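Local atomic coordinates of adhesion G-protein coupled receptor G6 (Danio rerio, PDB entry 6V55), a protein that is a cell-surface adhesion receptor with a calcium-binding extracellular region, and probably senses ligands or matrix to control myelination. Residues A39-Q44 with Q112-L117; T130-S135 with T305-S310; T147-I152 with P210-W215; I270-L275 with V297-S302. All coordinates share one frame; numbering follows the deposited sequence.

Contact 1 (A39-Q44 with Q112-L117); sequences AGFIVQ and QVAVTL
With CG anti to its own carbonyl carbon (chi1 -68°), the Phe41 ring lies alongside Ala114, CD2 of Phe41 3.5 Å from Ala114 N, while Ile42 tucks CG1 over its backbone, flanked by N and C (chi1 64°). The latter torsion sets CG1 of Ile42 3.4 Å from the carbonyl O of Val113. Val113 turns CG1 anti to its N and CG2 anti to its carbonyl carbon, and CG2 brushes CB of Gln44 at 4.1 Å. Ile42 and Val113 form the antiparallel hydrogen-bonded pair: Ile42 N donates to Val113 O at 2.7 Å, and Val113 N returns a bond to Ile42 O at 2.9 Å. Both bonds are almost straight and enter nearly along the C=O axes. This is where strands 41-51 and 105-114 meet, the central pair of a four-stranded antiparallel sheet in the CUB domain. Val43 and Gln112 form a non-hydrogen-bonded pair, their side chains on the face opposite Ile42 and Val113. At the end of the ladder Phe41 and Ala114 diverge, yet ring atom CE2 of Phe41 still touches CB of Ala114 at 3.7 Å. Beyond it the chain of 112-117 leaves the strand, and Val115, its CG1 likewise tucked in, sets that methyl 3.3 Å from Gly40 O. On the flank of strand 83-85, the side chain of Gln44 touches Thr83 and Asn85 and lies beside the N-acetylglucosamine of a glycan attached to the protein.

Contact 2 (T130-S135 with T305-S310); sequences TILRVS and TIPGSS
Thr305 opens the segment at a loose, weakly bonded antiparallel pairing of 133-134 with 304-305, beside strand 248-251 in the pentraxin-like domain. Its backbone N donates to Arg133 O at 3.0 Å in a nearly straight bond. OG1 of Thr305, between backbone N and carbonyl carbon (chi1 70°), lies alongside the Arg133 stem 3.3 Å from CG, and the two side chains point the same way. The other branch, CG2 of Thr305, packs on CB of Ser135 at 3.6 Å. Arg133 bends at chi3 so that NE curls forward to Val134 O at a very short 2.5 Å, the oxygen lying close to the guanidinium plane; NH2 adds a weak second bond. An alanine here would remove CG and the guanidinium, and would probably leave the local shape of 133-134 and the flank of Thr305 less well fixed. Ile306 follows, its CG2 meeting CD2 of Leu132 at 3.8 Å where the two side chains cross at about a right angle. Pro307 touches the same leucine more loosely, through CD against CG. After the 3-10 segment 308-309 the chain comes back, and CB of Ser310 lies 4.0 Å from Leu132 CD2.

Contact 3 (T147-I152 with P210-W215); sequences TVCFEI and PLCLTW
Four backbone hydrogen bonds join strands 145-154 and 209-216, antiparallel neighbours inside the six-stranded sheet of the pentraxin-like domain. Val148 pairs with Leu213, N to O at 2.9 Å and O to N at 2.8 Å, both bonds nearly straight. Phe150 and Leu211 form the next hydrogen-bonded pair, in which the bond from Leu211 N to Phe150 O is more bent, at 145°. Alpha-carbon hydrogens add CA-H...O contacts to the same carbonyls, among them Cys149 CA to Leu211 O and Cys212 CA to Val148 O.

Side chains divide by face. On one, Val148 and Leu213 lie side by side, CG1 of the valine against CB of the leucine at 3.8 Å. Further along this face Phe150 stands with CG flanked by its backbone N and C (chi1 45°), so that CZ reaches CD2 of Leu211 at 4.0 Å. The ring's edge is met in plane by Val148 CG2 and Ile152 CB, which flank it within its own strand. The opposite face carries Thr147 beside Thr214, Cys149 beside Cys212, and the bent chain of Glu151 alongside the Pro210 ring. Both cysteines turn SG anti to the carbonyl carbon (chi1 -38°), and their sulfurs pack without a disulfide, Cys149 SG to Cys212 SG 3.5 Å.

Farther out, Phe177 of strand 173-180, in the other sheet of the domain, touches Phe150, Leu211 and Leu213. Thr147 OG1, 3.7 Å from Thr214 CG2, is hydrogen-bonded to His278 O and weakly to Met280 N.

Contact 4 (I270-L275 with V297-S302); sequences IYNFRL and VDWDHS
Aromatic and apolar packing centres on Trp299, whose CG is anti to the backbone N (chi1 -158°) and whose indole lies flat against the backbone of strand 268-276. One face of the indole receives Asn272 N, 3.2 Å above the ring plane and toward the rim, and Phe273 N is 3.4 Å from Trp299 CE3. At the benzo rim, CE3 of Trp299 meets CB of Phe273 at 3.6 Å and CH2 approaches CG2 of Ile270. On the pyrrole side, NE1 of Trp299 lies 3.7 Å from CD2 of Tyr271, the two ring planes standing 84° apart. An alanine in place of Trp299 would remove the indole and would probably loosen the hold of 297-299 on strand 268-276. Further along, CB of Leu275 packs on CB of Val297 at 4.0 Å.

The hydrogen bond between the segments runs from Leu275 N to Val297 O (2.9 Å), in the carbonyl plane and on a lone pair. Within the strand, Arg274 NE donates to Asn272 O from above the carbonyl plane, while Asn272 ND2, hydrogen-bonded to Cys290 O, sits over one face of the guanidinium.

Asp298 finds its ionic partner outside the segments, OD2 bridging to Arg118, and accepts Gly294 N at OD1. Toward Arg274 it presents only a packing contact, Asp298 OD1 lying 3.4 Å from Arg274 CG, with the charged atoms not in contact.

In the pentraxin-like fold this clamps the loop after helix 282-286 onto strand 268-276, which lies between strands 122-123 and 145-154, with Trp304 edge-to-face to Trp299.

Overall arrangement
Contacts 3 and 4 are buried, contact 2 is partly buried and contact 1 lies at the surface. Contacts 2, 3 and 4 all belong to the pentraxin-like domain, whereas contact 1 belongs to the CUB sheet. Contacts 3 and 4 share the pentraxin-like domain's six-stranded sheet, since strands 145-154 and 268-276 are neighbours; contact 3 rests on a regular backbone ladder, contact 4 on an indole laid against a strand. Contact 2 relies on one backbone hydrogen bond between its segments and small apolar touches, its centre about 12 Å from that of contact 4. Leu117 of contact 1 bridges the domains, packing on Ile306 of contact 2 and bringing its O to Trp299 NE1 of contact 4.

Contact 1 (A39-Q44 with Q112-L117)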
# COMPACT_ATOMS: atom_id res chain seq x y z
N ALA A 39 -4.04 -16.57 -16.48
CA ALA A 39 -3.25 -16.00 -17.58
C ALA A 39 -4.05 -15.16 -18.57
O ALA A 39 -3.45 -14.34 -19.28
CB ALA A 39 -2.53 -17.12 -18.34
N GLY A 40 -5.38 -15.30 -18.61
CA GLY A 40 -6.15 -14.52 -19.56
C GLY A 40 -6.91 -13.35 -18.97
O GLY A 40 -7.84 -12.81 -19.58
N PHE A 41 -6.51 -12.93 -17.76
CA PHE A 41 -7.25 -11.93 -17.01
C PHE A 41 -6.29 -10.83 -16.57
O PHE A 41 -5.08 -11.03 -16.50
CB PHE A 41 -7.95 -12.57 -15.80
CG PHE A 41 -9.08 -13.49 -16.18
CD1 PHE A 41 -8.86 -14.84 -16.46
CD2 PHE A 41 -10.38 -13.01 -16.26
CE1 PHE A 41 -9.91 -15.68 -16.82
CE2 PHE A 41 -11.44 -13.82 -16.65
CZ PHE A 41 -11.21 -15.16 -16.92
N ILE A 42 -6.84 -9.64 -16.32
CA ILE A 42 -6.09 -8.56 -15.69
C ILE A 42 -6.80 -8.20 -14.38
O ILE A 42 -7.93 -8.63 -14.12
CB ILE A 42 -5.93 -7.33 -16.60
CG1 ILE A 42 -7.29 -6.69 -16.93
CG2 ILE A 42 -5.20 -7.68 -17.87
CD1 ILE A 42 -7.16 -5.27 -17.45
N VAL A 43 -6.13 -7.41 -13.55
CA VAL A 43 -6.67 -7.03 -12.24
C VAL A 43 -7.03 -5.54 -12.27
O VAL A 43 -6.21 -4.70 -12.66
CB VAL A 43 -5.68 -7.33 -11.11
CG1 VAL A 43 -6.28 -6.94 -9.77
CG2 VAL A 43 -5.28 -8.81 -11.11
N GLN A 44 -8.25 -5.22 -11.87
CA GLN A 44 -8.70 -3.85 -11.70
C GLN A 44 -8.96 -3.58 -10.23
O GLN A 44 -9.77 -4.28 -9.60
CB GLN A 44 -9.98 -3.62 -12.49
CG GLN A 44 -10.35 -2.19 -12.55
CD GLN A 44 -11.73 -1.98 -13.12
OE1 GLN A 44 -12.69 -2.66 -12.73
NE2 GLN A 44 -11.84 -1.08 -14.08
N GLN A 112 -11.24 -9.42 -10.94
CA GLN A 112 -10.62 -10.08 -12.09
C GLN A 112 -11.42 -9.75 -13.35
O GLN A 112 -12.61 -10.07 -13.45
CB GLN A 112 -10.55 -11.59 -11.89
CG GLN A 112 -9.62 -12.03 -10.78
CD GLN A 112 -9.31 -13.52 -10.84
OE1 GLN A 112 -9.71 -14.21 -11.79
NE2 GLN A 112 -8.58 -14.02 -9.84
N VAL A 113 -10.76 -9.10 -14.31
CA VAL A 113 -11.38 -8.64 -15.54
C VAL A 113 -10.69 -9.34 -16.70
O VAL A 113 -9.45 -9.34 -16.77
CB VAL A 113 -11.28 -7.10 -15.68
CG1 VAL A 113 -11.75 -6.63 -17.07
CG2 VAL A 113 -12.07 -6.41 -14.57
N ALA A 114 -11.48 -9.95 -17.58
CA ALA A 114 -10.93 -10.56 -18.78
C ALA A 114 -10.45 -9.47 -19.73
O ALA A 114 -11.06 -8.40 -19.82
CB ALA A 114 -11.97 -11.45 -19.45
N VAL A 115 -9.31 -9.73 -20.39
CA VAL A 115 -8.88 -8.88 -21.49
C VAL A 115 -9.94 -8.97 -22.59
O VAL A 115 -10.51 -10.05 -22.83
CB VAL A 115 -7.47 -9.31 -21.95
CG1 VAL A 115 -7.37 -10.79 -22.14
CG2 VAL A 115 -7.03 -8.61 -23.24
N THR A 116 -10.31 -7.81 -23.14
CA THR A 116 -11.29 -7.70 -24.21
C THR A 116 -10.89 -8.52 -25.44
O THR A 116 -9.70 -8.83 -25.69
CB THR A 116 -11.47 -6.23 -24.65
OG1 THR A 116 -10.25 -5.74 -25.23
CG2 THR A 116 -11.83 -5.35 -23.49
N LEU A 117 -11.91 -8.92 -26.20
CA LEU A 117 -11.70 -9.62 -27.45
C LEU A 117 -11.03 -8.75 -28.50
O LEU A 117 -10.30 -9.29 -29.34
CB LEU A 117 -13.03 -10.16 -27.96
CG LEU A 117 -13.02 -11.42 -28.83
CD1 LEU A 117 -11.95 -12.42 -28.38
CD2 LEU A 117 -14.39 -12.12 -28.90

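Contact 2 (T130-S135 with T305-S310)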
# COMPACT_ATOMS: atom_id res chain seq x y z
N THR A 130 -14.07 -28.74 -32.85
CA THR A 130 -13.39 -27.58 -32.28
C THR A 130 -14.11 -26.36 -32.88
O THR A 130 -13.61 -25.67 -33.78
CB THR A 130 -11.89 -27.56 -32.56
OG1 THR A 130 -11.36 -26.25 -32.29
CG2 THR A 130 -11.58 -27.97 -33.98
N ILE A 131 -15.31 -26.12 -32.38
CA ILE A 131 -16.24 -25.15 -32.94
C ILE A 131 -16.01 -23.82 -32.24
O ILE A 131 -16.09 -23.72 -31.01
CB ILE A 131 -17.69 -25.63 -32.79
CG1 ILE A 131 -17.91 -26.90 -33.61
CG2 ILE A 131 -18.68 -24.56 -33.24
CD1 ILE A 131 -18.12 -28.14 -32.78
N LEU A 132 -15.73 -22.78 -33.02
CA LEU A 132 -15.47 -21.44 -32.51
C LEU A 132 -16.64 -20.57 -32.96
O LEU A 132 -16.59 -19.89 -33.99
CB LEU A 132 -14.13 -20.91 -33.01
CG LEU A 132 -12.89 -21.42 -32.26
CD1 LEU A 132 -12.37 -22.73 -32.82
CD2 LEU A 132 -11.82 -20.38 -32.33
N ARG A 133 -17.71 -20.60 -32.18
CA ARG A 133 -19.02 -20.13 -32.60
C ARG A 133 -19.46 -18.89 -31.83
O ARG A 133 -18.94 -18.58 -30.75
CB ARG A 133 -20.08 -21.21 -32.42
CG ARG A 133 -20.13 -21.78 -31.02
CD ARG A 133 -21.46 -22.49 -30.72
NE ARG A 133 -22.63 -21.62 -30.69
CZ ARG A 133 -23.89 -22.06 -30.78
NH1 ARG A 133 -24.11 -23.37 -30.92
NH2 ARG A 133 -24.93 -21.22 -30.75
N VAL A 134 -20.42 -18.19 -32.43
CA VAL A 134 -21.25 -17.26 -31.68
C VAL A 134 -21.99 -18.04 -30.60
O VAL A 134 -22.44 -19.17 -30.83
CB VAL A 134 -22.19 -16.53 -32.66
CG1 VAL A 134 -23.12 -15.55 -31.97
CG2 VAL A 134 -21.35 -15.77 -33.68
N SER A 135 -22.05 -17.48 -29.40
CA SER A 135 -22.63 -18.25 -28.31
C SER A 135 -24.15 -18.18 -28.37
O SER A 135 -24.74 -17.26 -28.95
CB SER A 135 -22.12 -17.77 -26.95
OG SER A 135 -23.03 -16.93 -26.30
N THR A 305 -18.12 -18.27 -27.93
CA THR A 305 -17.39 -19.31 -27.18
C THR A 305 -16.11 -19.59 -27.95
O THR A 305 -16.09 -20.38 -28.90
CB THR A 305 -18.19 -20.60 -27.01
OG1 THR A 305 -18.31 -21.27 -28.28
CG2 THR A 305 -19.55 -20.31 -26.47
N ILE A 306 -15.04 -18.92 -27.55
CA ILE A 306 -13.71 -19.13 -28.09
C ILE A 306 -12.81 -19.50 -26.92
O ILE A 306 -12.71 -18.73 -25.95
CB ILE A 306 -13.17 -17.89 -28.81
CG1 ILE A 306 -14.06 -17.53 -30.00
CG2 ILE A 306 -11.74 -18.12 -29.27
CD1 ILE A 306 -13.90 -16.10 -30.44
N PRO A 307 -12.16 -20.66 -26.93
CA PRO A 307 -11.26 -21.03 -25.83
C PRO A 307 -9.99 -20.18 -25.81
O PRO A 307 -9.66 -19.46 -26.76
CB PRO A 307 -10.95 -22.50 -26.11
CG PRO A 307 -12.04 -22.97 -27.04
CD PRO A 307 -12.38 -21.78 -27.87
N GLY A 308 -9.29 -20.25 -24.66
CA GLY A 308 -8.04 -19.54 -24.47
C GLY A 308 -6.90 -20.05 -25.34
O GLY A 308 -5.97 -19.28 -25.63
N SER A 309 -6.99 -21.30 -25.81
CA SER A 309 -6.00 -21.90 -26.71
C SER A 309 -5.97 -21.24 -28.09
O SER A 309 -5.00 -21.45 -28.83
CB SER A 309 -6.28 -23.39 -26.89
OG SER A 309 -6.76 -23.98 -25.69
N SER A 310 -7.00 -20.48 -28.46
CA SER A 310 -7.04 -19.78 -29.73
C SER A 310 -7.19 -18.26 -29.55
O SER A 310 -7.87 -17.61 -30.33
CB SER A 310 -8.18 -20.31 -30.61
OG SER A 310 -8.34 -21.71 -30.45

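Contact 3 (T147-I152 with P210-W215)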
# COMPACT_ATOMS: atom_id res chain seq x y z
N THR A 147 -24.40 -6.64 -42.96
CA THR A 147 -23.01 -6.23 -43.15
C THR A 147 -22.15 -7.08 -42.23
O THR A 147 -22.42 -7.16 -41.03
CB THR A 147 -22.80 -4.75 -42.80
OG1 THR A 147 -23.68 -3.94 -43.59
CG2 THR A 147 -21.35 -4.35 -43.06
N VAL A 148 -21.13 -7.74 -42.77
CA VAL A 148 -20.15 -8.44 -41.96
C VAL A 148 -18.78 -7.82 -42.24
O VAL A 148 -18.42 -7.60 -43.40
CB VAL A 148 -20.17 -9.97 -42.20
CG1 VAL A 148 -20.21 -10.33 -43.68
CG2 VAL A 148 -19.00 -10.68 -41.53
N CYS A 149 -18.05 -7.47 -41.17
CA CYS A 149 -16.68 -6.99 -41.28
C CYS A 149 -15.77 -7.77 -40.36
O CYS A 149 -16.13 -8.10 -39.22
CB CYS A 149 -16.51 -5.52 -40.92
SG CYS A 149 -17.82 -4.46 -41.47
N PHE A 150 -14.55 -8.01 -40.82
CA PHE A 150 -13.54 -8.64 -40.00
C PHE A 150 -12.19 -8.17 -40.53
O PHE A 150 -12.11 -7.48 -41.55
CB PHE A 150 -13.66 -10.18 -40.01
CG PHE A 150 -13.88 -10.78 -41.37
CD1 PHE A 150 -15.17 -11.01 -41.85
CD2 PHE A 150 -12.79 -11.14 -42.15
CE1 PHE A 150 -15.36 -11.55 -43.10
CE2 PHE A 150 -12.97 -11.70 -43.39
CZ PHE A 150 -14.27 -11.90 -43.88
N GLU A 151 -11.14 -8.52 -39.79
CA GLU A 151 -9.77 -8.36 -40.25
C GLU A 151 -9.19 -9.76 -40.37
O GLU A 151 -9.31 -10.56 -39.43
CB GLU A 151 -8.96 -7.47 -39.29
CG GLU A 151 -9.61 -6.10 -38.98
CD GLU A 151 -8.61 -4.94 -38.77
OE1 GLU A 151 -9.06 -3.82 -38.39
OE2 GLU A 151 -7.39 -5.14 -38.97
N ILE A 152 -8.62 -10.08 -41.53
CA ILE A 152 -8.19 -11.44 -41.83
C ILE A 152 -6.70 -11.42 -42.16
O ILE A 152 -6.18 -10.41 -42.66
CB ILE A 152 -9.06 -12.04 -42.98
CG1 ILE A 152 -8.90 -13.57 -43.11
CG2 ILE A 152 -8.84 -11.34 -44.30
CD1 ILE A 152 -9.18 -14.31 -41.82
N PRO A 210 -8.58 -5.02 -42.94
CA PRO A 210 -10.04 -5.09 -42.81
C PRO A 210 -10.74 -5.34 -44.14
O PRO A 210 -10.26 -4.97 -45.22
CB PRO A 210 -10.41 -3.71 -42.24
CG PRO A 210 -9.30 -2.80 -42.67
CD PRO A 210 -8.07 -3.66 -42.70
N LEU A 211 -11.90 -5.99 -44.04
CA LEU A 211 -12.70 -6.43 -45.18
C LEU A 211 -14.17 -6.46 -44.76
O LEU A 211 -14.51 -7.15 -43.79
CB LEU A 211 -12.27 -7.81 -45.67
CG LEU A 211 -13.23 -8.44 -46.69
CD1 LEU A 211 -13.30 -7.60 -47.98
CD2 LEU A 211 -12.87 -9.90 -47.02
N CYS A 212 -15.02 -5.77 -45.51
CA CYS A 212 -16.46 -5.72 -45.25
C CYS A 212 -17.21 -6.32 -46.42
O CYS A 212 -16.87 -6.07 -47.58
CB CYS A 212 -16.95 -4.29 -45.04
SG CYS A 212 -15.80 -3.29 -44.13
N LEU A 213 -18.23 -7.11 -46.11
CA LEU A 213 -19.13 -7.68 -47.10
C LEU A 213 -20.54 -7.25 -46.76
O LEU A 213 -20.95 -7.37 -45.60
CB LEU A 213 -19.00 -9.21 -47.13
CG LEU A 213 -17.56 -9.73 -47.30
CD1 LEU A 213 -17.48 -11.22 -47.11
CD2 LEU A 213 -17.00 -9.35 -48.68
N THR A 214 -21.28 -6.71 -47.74
CA THR A 214 -22.69 -6.38 -47.56
C THR A 214 -23.54 -7.15 -48.57
O THR A 214 -23.04 -7.63 -49.59
CB THR A 214 -23.01 -4.86 -47.68
OG1 THR A 214 -23.08 -4.45 -49.06
CG2 THR A 214 -22.00 -3.99 -46.92
N TRP A 215 -24.83 -7.26 -48.26
CA TRP A 215 -25.80 -7.94 -49.11
C TRP A 215 -27.17 -7.39 -48.76
O TRP A 215 -27.41 -7.10 -47.60
CB TRP A 215 -25.77 -9.45 -48.88
CG TRP A 215 -26.84 -10.20 -49.60
CD1 TRP A 215 -26.92 -10.42 -50.95
CD2 TRP A 215 -27.97 -10.86 -49.02
NE1 TRP A 215 -28.03 -11.18 -51.23
CE2 TRP A 215 -28.70 -11.46 -50.07
CE3 TRP A 215 -28.45 -11.00 -47.70
CZ2 TRP A 215 -29.87 -12.18 -49.85
CZ3 TRP A 215 -29.61 -11.73 -47.49
CH2 TRP A 215 -30.32 -12.30 -48.57

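Contact 4 (I270-L275 with V297-S302)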
# COMPACT_ATOMS: atom_id res chain seq x y z
N ILE A 270 -7.91 -14.22 -37.31
CA ILE A 270 -9.01 -13.30 -37.56
C ILE A 270 -9.18 -12.36 -36.36
O ILE A 270 -8.75 -12.65 -35.23
CB ILE A 270 -10.33 -14.03 -37.89
CG1 ILE A 270 -11.23 -13.23 -38.85
CG2 ILE A 270 -11.05 -14.49 -36.63
CD1 ILE A 270 -12.50 -13.94 -39.27
N TYR A 271 -9.77 -11.19 -36.62
CA TYR A 271 -9.85 -10.13 -35.62
C TYR A 271 -11.05 -9.27 -35.96
O TYR A 271 -11.30 -9.01 -37.14
CB TYR A 271 -8.56 -9.28 -35.59
CG TYR A 271 -8.62 -8.02 -34.75
CD1 TYR A 271 -8.54 -6.74 -35.34
CD2 TYR A 271 -8.75 -8.10 -33.38
CE1 TYR A 271 -8.60 -5.57 -34.55
CE2 TYR A 271 -8.82 -6.96 -32.58
CZ TYR A 271 -8.75 -5.69 -33.17
OH TYR A 271 -8.82 -4.56 -32.36
N ASN A 272 -11.79 -8.85 -34.92
CA ASN A 272 -12.86 -7.84 -34.98
C ASN A 272 -14.05 -8.27 -35.86
O ASN A 272 -14.60 -7.47 -36.63
CB ASN A 272 -12.33 -6.46 -35.37
CG ASN A 272 -13.06 -5.35 -34.67
OD1 ASN A 272 -13.76 -5.60 -33.68
ND2 ASN A 272 -12.93 -4.13 -35.17
N PHE A 273 -14.48 -9.52 -35.70
CA PHE A 273 -15.60 -10.06 -36.48
C PHE A 273 -16.92 -9.49 -35.93
O PHE A 273 -17.28 -9.74 -34.78
CB PHE A 273 -15.62 -11.59 -36.43
CG PHE A 273 -16.57 -12.23 -37.43
CD1 PHE A 273 -17.90 -12.50 -37.08
CD2 PHE A 273 -16.13 -12.59 -38.68
CE1 PHE A 273 -18.77 -13.09 -37.98
CE2 PHE A 273 -17.00 -13.18 -39.58
CZ PHE A 273 -18.32 -13.43 -39.23
N ARG A 274 -17.64 -8.77 -36.78
CA ARG A 274 -18.89 -8.13 -36.40
C ARG A 274 -19.93 -8.34 -37.50
O ARG A 274 -19.60 -8.53 -38.67
CB ARG A 274 -18.69 -6.62 -36.13
CG ARG A 274 -17.69 -6.24 -35.03
CD ARG A 274 -17.16 -4.82 -35.21
NE ARG A 274 -16.11 -4.72 -36.23
CZ ARG A 274 -15.75 -3.59 -36.84
NH1 ARG A 274 -16.36 -2.44 -36.52
NH2 ARG A 274 -14.79 -3.60 -37.77
N LEU A 275 -21.21 -8.30 -37.10
CA LEU A 275 -22.35 -8.55 -37.98
C LEU A 275 -23.48 -7.58 -37.66
O LEU A 275 -23.74 -7.28 -36.50
CB LEU A 275 -22.85 -9.99 -37.84
CG LEU A 275 -24.00 -10.52 -38.71
CD1 LEU A 275 -23.69 -10.33 -40.19
CD2 LEU A 275 -24.20 -11.98 -38.38
N VAL A 297 -23.84 -9.59 -33.86
CA VAL A 297 -22.65 -10.19 -33.29
C VAL A 297 -21.58 -9.11 -33.22
O VAL A 297 -21.38 -8.37 -34.19
CB VAL A 297 -22.19 -11.41 -34.11
CG1 VAL A 297 -20.97 -12.03 -33.52
CG2 VAL A 297 -23.28 -12.46 -34.20
N ASP A 298 -20.93 -8.98 -32.07
CA ASP A 298 -19.82 -8.06 -31.86
C ASP A 298 -18.61 -8.84 -31.35
O ASP A 298 -18.75 -9.93 -30.79
CB ASP A 298 -20.22 -6.95 -30.88
CG ASP A 298 -19.22 -5.80 -30.84
OD1 ASP A 298 -18.73 -5.38 -31.91
OD2 ASP A 298 -18.91 -5.33 -29.72
N TRP A 299 -17.43 -8.27 -31.59
CA TRP A 299 -16.17 -8.85 -31.12
C TRP A 299 -15.97 -8.51 -29.65
O TRP A 299 -15.35 -7.51 -29.29
CB TRP A 299 -15.01 -8.33 -31.95
CG TRP A 299 -13.78 -9.19 -31.93
CD1 TRP A 299 -12.53 -8.79 -31.54
CD2 TRP A 299 -13.63 -10.54 -32.43
NE1 TRP A 299 -11.63 -9.82 -31.72
CE2 TRP A 299 -12.27 -10.89 -32.26
CE3 TRP A 299 -14.51 -11.48 -32.97
CZ2 TRP A 299 -11.78 -12.15 -32.60
CZ3 TRP A 299 -14.01 -12.74 -33.33
CH2 TRP A 299 -12.66 -13.06 -33.13
N ASP A 300 -16.48 -9.40 -28.82
CA ASP A 300 -16.72 -9.16 -27.42
C ASP A 300 -17.06 -10.53 -26.86
O ASP A 300 -17.80 -11.28 -27.51
CB ASP A 300 -17.87 -8.16 -27.22
CG ASP A 300 -17.98 -7.64 -25.82
OD1 ASP A 300 -18.32 -8.43 -24.90
OD2 ASP A 300 -17.73 -6.43 -25.64
N HIS A 301 -16.49 -10.85 -25.70
CA HIS A 301 -16.47 -12.22 -25.21
C HIS A 301 -17.85 -12.76 -24.86
O HIS A 301 -18.06 -13.97 -24.99
CB HIS A 301 -15.58 -12.32 -23.99
CG HIS A 301 -14.13 -12.32 -24.31
ND1 HIS A 301 -13.46 -13.46 -24.72
CD2 HIS A 301 -13.20 -11.34 -24.25
CE1 HIS A 301 -12.19 -13.17 -24.92
NE2 HIS A 301 -12.00 -11.88 -24.64
N SER A 302 -18.79 -11.87 -24.49
CA SER A 302 -20.16 -12.28 -24.19
C SER A 302 -20.92 -12.83 -25.41
O SER A 302 -21.92 -13.52 -25.23
CB SER A 302 -20.93 -11.10 -23.59
OG SER A 302 -20.85 -9.95 -24.42